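Local coordinates for protein BH2851 (Bacillus halodurans, PDB 2GFG) that is a putative adenylate cyclase of the CYTH family, which probably acts on a triphosphate-bearing substrate inside its antiparallel barrel, at residues 33-41 with 54-62. Numbering follows the deposited sequence.
Sequences FKLQRNHYF and ALRIREKEA. With EDO (1,2-ethanediol), chain F.
Leu35 O lies 3.6 Å from Lys60 CG, and water 1 joins it to Glu61 N just past the strand. Gln36, its CG wedged between backbone N and carbonyl carbon (chi1 66°), lays NE2 over one guanidinium face of Arg58, 3.2 Å from CZ; the amide tilts 31° to it, and these nitrogens, all donors, cannot bond each other. Arg37 and Glu59 form an antiparallel hydrogen-bonded pair (Arg37 N to Glu59 O, Glu59 N to Arg37 O, each 2.9 Å). Next, Asn38 OD1 accepts from Arg58 NE (2.9 Å, 153° at the hydrogen), in the carbonyl plane, and weakly from NH2. Replacing Arg58 by an alanine would probably cost Asn38 OD1 both bonds and the Gln36 amide the flat group it covers. His39 N to Ile57 O and Ile57 N to His39 O, each 2.9 Å, pair the backbones; Ile57 O also meets the imidazole edge in plane. Tyr40 CD1 packs 3.8 Å from Arg56 CB. Phe41 CE2 meets Ile57 CD1 at 3.5 Å. Arg56 NH2, weakly paired with Glu78, covers the opposite Arg58 face; ethanediol O1 accepts from Lys60 NZ and weakly from Arg58 NH1. With Lys69 and Arg126, this basic cluster is consistent with the anion-binding CYTH tunnel. Strands 63-71 and 117-131 flank the pair; helix 85-94 packs on His39, Phe41 and Ile57, helix 182-190 on Tyr40.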
# COMPACT_ATOMS: atom_id res chain seq x y z
N PHE A 33 13.54 9.24 -3.78
CA PHE A 33 13.00 7.89 -3.70
C PHE A 33 13.49 7.18 -2.43
O PHE A 33 14.70 7.08 -2.19
CB PHE A 33 13.38 7.08 -4.94
CG PHE A 33 12.51 7.36 -6.13
CD1 PHE A 33 11.40 6.58 -6.39
CD2 PHE A 33 12.79 8.44 -6.97
CE1 PHE A 33 10.57 6.85 -7.50
CE2 PHE A 33 11.96 8.72 -8.07
CZ PHE A 33 10.85 7.92 -8.33
N LYS A 34 12.53 6.72 -1.62
CA LYS A 34 12.82 5.96 -0.40
C LYS A 34 12.35 4.51 -0.58
O LYS A 34 11.31 4.26 -1.17
CB LYS A 34 12.11 6.59 0.81
CG LYS A 34 12.26 8.13 0.93
CD LYS A 34 13.71 8.57 1.00
CE LYS A 34 13.82 10.09 1.16
NZ LYS A 34 15.24 10.57 1.03
N LEU A 35 13.11 3.58 -0.03
CA LEU A 35 12.82 2.15 -0.17
C LEU A 35 12.03 1.64 1.02
O LEU A 35 12.31 2.02 2.16
CB LEU A 35 14.14 1.36 -0.31
CG LEU A 35 14.08 -0.16 -0.45
CD1 LEU A 35 13.12 -0.62 -1.55
CD2 LEU A 35 15.49 -0.71 -0.71
N GLN A 36 10.99 0.85 0.75
CA GLN A 36 10.20 0.20 1.79
C GLN A 36 9.86 -1.24 1.40
O GLN A 36 9.79 -1.57 0.21
CB GLN A 36 8.92 0.99 2.06
CG GLN A 36 7.91 0.99 0.87
CD GLN A 36 6.88 2.09 0.97
OE1 GLN A 36 7.13 3.15 1.56
NE2 GLN A 36 5.72 1.86 0.39
N ARG A 37 9.67 -2.09 2.41
CA ARG A 37 9.31 -3.49 2.21
C ARG A 37 7.98 -3.77 2.86
O ARG A 37 7.79 -3.52 4.04
CB ARG A 37 10.36 -4.39 2.83
CG ARG A 37 11.65 -4.41 2.09
CD ARG A 37 12.49 -5.61 2.47
NE ARG A 37 13.61 -5.81 1.55
CZ ARG A 37 14.41 -6.88 1.55
NH1 ARG A 37 14.24 -7.87 2.44
NH2 ARG A 37 15.40 -6.96 0.66
N ASN A 38 7.06 -4.32 2.07
CA ASN A 38 5.74 -4.67 2.55
C ASN A 38 5.66 -6.16 2.72
O ASN A 38 5.80 -6.90 1.74
CB ASN A 38 4.69 -4.19 1.57
CG ASN A 38 4.77 -2.72 1.32
OD1 ASN A 38 4.67 -1.93 2.23
ND2 ASN A 38 5.00 -2.34 0.06
N HIS A 39 5.56 -6.61 3.97
CA HIS A 39 5.42 -8.03 4.27
C HIS A 39 3.96 -8.34 4.45
O HIS A 39 3.32 -7.81 5.35
CB HIS A 39 6.19 -8.38 5.54
CG HIS A 39 7.65 -8.09 5.47
ND1 HIS A 39 8.57 -9.00 5.01
CD2 HIS A 39 8.35 -6.97 5.78
CE1 HIS A 39 9.78 -8.47 5.05
NE2 HIS A 39 9.67 -7.23 5.52
N TYR A 40 3.41 -9.21 3.59
CA TYR A 40 1.97 -9.47 3.57
C TYR A 40 1.58 -10.69 4.38
O TYR A 40 2.28 -11.69 4.39
CB TYR A 40 1.48 -9.62 2.14
CG TYR A 40 1.76 -8.41 1.29
CD1 TYR A 40 1.36 -7.13 1.71
CD2 TYR A 40 2.40 -8.53 0.06
CE1 TYR A 40 1.62 -6.00 0.94
CE2 TYR A 40 2.66 -7.40 -0.73
CZ TYR A 40 2.27 -6.14 -0.28
OH TYR A 40 2.53 -5.02 -1.04
N PHE A 41 0.43 -10.59 5.05
CA PHE A 41 -0.11 -11.67 5.85
C PHE A 41 -1.50 -12.05 5.37
O PHE A 41 -2.30 -11.18 5.01
CB PHE A 41 -0.15 -11.28 7.32
CG PHE A 41 1.19 -11.05 7.91
CD1 PHE A 41 1.84 -12.07 8.61
CD2 PHE A 41 1.85 -9.84 7.73
CE1 PHE A 41 3.11 -11.86 9.16
CE2 PHE A 41 3.12 -9.63 8.27
CZ PHE A 41 3.75 -10.65 8.98
N ALA A 54 -6.69 -5.99 3.79
CA ALA A 54 -5.28 -6.29 3.58
C ALA A 54 -4.49 -6.01 4.85
O ALA A 54 -4.64 -4.93 5.47
CB ALA A 54 -4.73 -5.47 2.42
N LEU A 55 -3.63 -6.97 5.23
CA LEU A 55 -2.81 -6.87 6.42
C LEU A 55 -1.35 -6.96 6.03
O LEU A 55 -0.94 -7.90 5.34
CB LEU A 55 -3.16 -8.01 7.39
CG LEU A 55 -2.52 -8.00 8.78
CD1 LEU A 55 -3.04 -6.89 9.62
CD2 LEU A 55 -2.77 -9.34 9.48
N ARG A 56 -0.56 -5.98 6.45
CA ARG A 56 0.89 -5.97 6.18
C ARG A 56 1.68 -5.47 7.37
O ARG A 56 1.14 -4.82 8.27
CB ARG A 56 1.21 -5.10 4.96
CG ARG A 56 0.89 -3.60 5.15
CD ARG A 56 1.56 -2.72 4.11
NE ARG A 56 1.41 -1.29 4.46
CZ ARG A 56 0.67 -0.38 3.79
NH1 ARG A 56 0.09 -0.68 2.62
NH2 ARG A 56 0.60 0.87 4.25
N ILE A 57 2.96 -5.82 7.38
CA ILE A 57 3.96 -5.13 8.20
C ILE A 57 4.93 -4.42 7.24
O ILE A 57 5.53 -5.06 6.39
CB ILE A 57 4.74 -6.12 9.10
CG1 ILE A 57 3.82 -6.66 10.20
CG2 ILE A 57 5.97 -5.42 9.73
CD1 ILE A 57 4.43 -7.81 11.01
N ARG A 58 5.01 -3.09 7.35
CA ARG A 58 5.91 -2.29 6.51
C ARG A 58 7.21 -2.01 7.23
O ARG A 58 7.22 -1.65 8.39
CB ARG A 58 5.26 -0.96 6.13
CG ARG A 58 6.18 -0.04 5.25
CD ARG A 58 5.41 1.12 4.65
NE ARG A 58 4.52 0.67 3.58
CZ ARG A 58 3.76 1.47 2.83
NH1 ARG A 58 3.76 2.79 3.03
NH2 ARG A 58 2.99 0.95 1.88
N GLU A 59 8.31 -2.12 6.48
CA GLU A 59 9.64 -1.80 6.98
C GLU A 59 10.20 -0.64 6.14
O GLU A 59 10.27 -0.74 4.93
CB GLU A 59 10.53 -3.01 6.86
CG GLU A 59 11.89 -2.89 7.51
CD GLU A 59 12.76 -4.15 7.28
OE1 GLU A 59 12.24 -5.16 6.74
OE2 GLU A 59 13.97 -4.10 7.60
N LYS A 60 10.55 0.46 6.80
CA LYS A 60 11.06 1.65 6.10
C LYS A 60 11.99 2.45 7.00
O LYS A 60 11.55 3.01 8.02
CB LYS A 60 9.90 2.53 5.62
CG LYS A 60 10.32 3.69 4.69
CD LYS A 60 9.17 4.64 4.40
CE LYS A 60 8.90 5.59 5.59
NZ LYS A 60 7.80 6.58 5.30
N GLU A 61 13.27 2.53 6.60
CA GLU A 61 14.30 3.27 7.36
C GLU A 61 14.35 2.85 8.83
O GLU A 61 14.29 3.68 9.74
CB GLU A 61 14.07 4.79 7.23
CG GLU A 61 14.07 5.28 5.78
CD GLU A 61 13.95 6.80 5.66
OE1 GLU A 61 13.49 7.45 6.64
OE2 GLU A 61 14.28 7.33 4.58
N ALA A 62 14.42 1.52 9.05
CA ALA A 62 14.51 0.93 10.41
C ALA A 62 13.24 1.15 11.29
O ALA A 62 13.28 0.94 12.51
CB ALA A 62 15.77 1.45 11.14
C1 EDO F . 5.11 4.35 6.25
O1 EDO F . 5.32 4.98 4.98
C2 EDO F . 3.62 4.00 6.42
O2 EDO F . 3.37 3.54 7.76
O HOH W 1 14.34 1.62 3.87
O HOH W 2 1.06 -2.75 0.26
O HOH W 3 -3.24 -9.23 3.53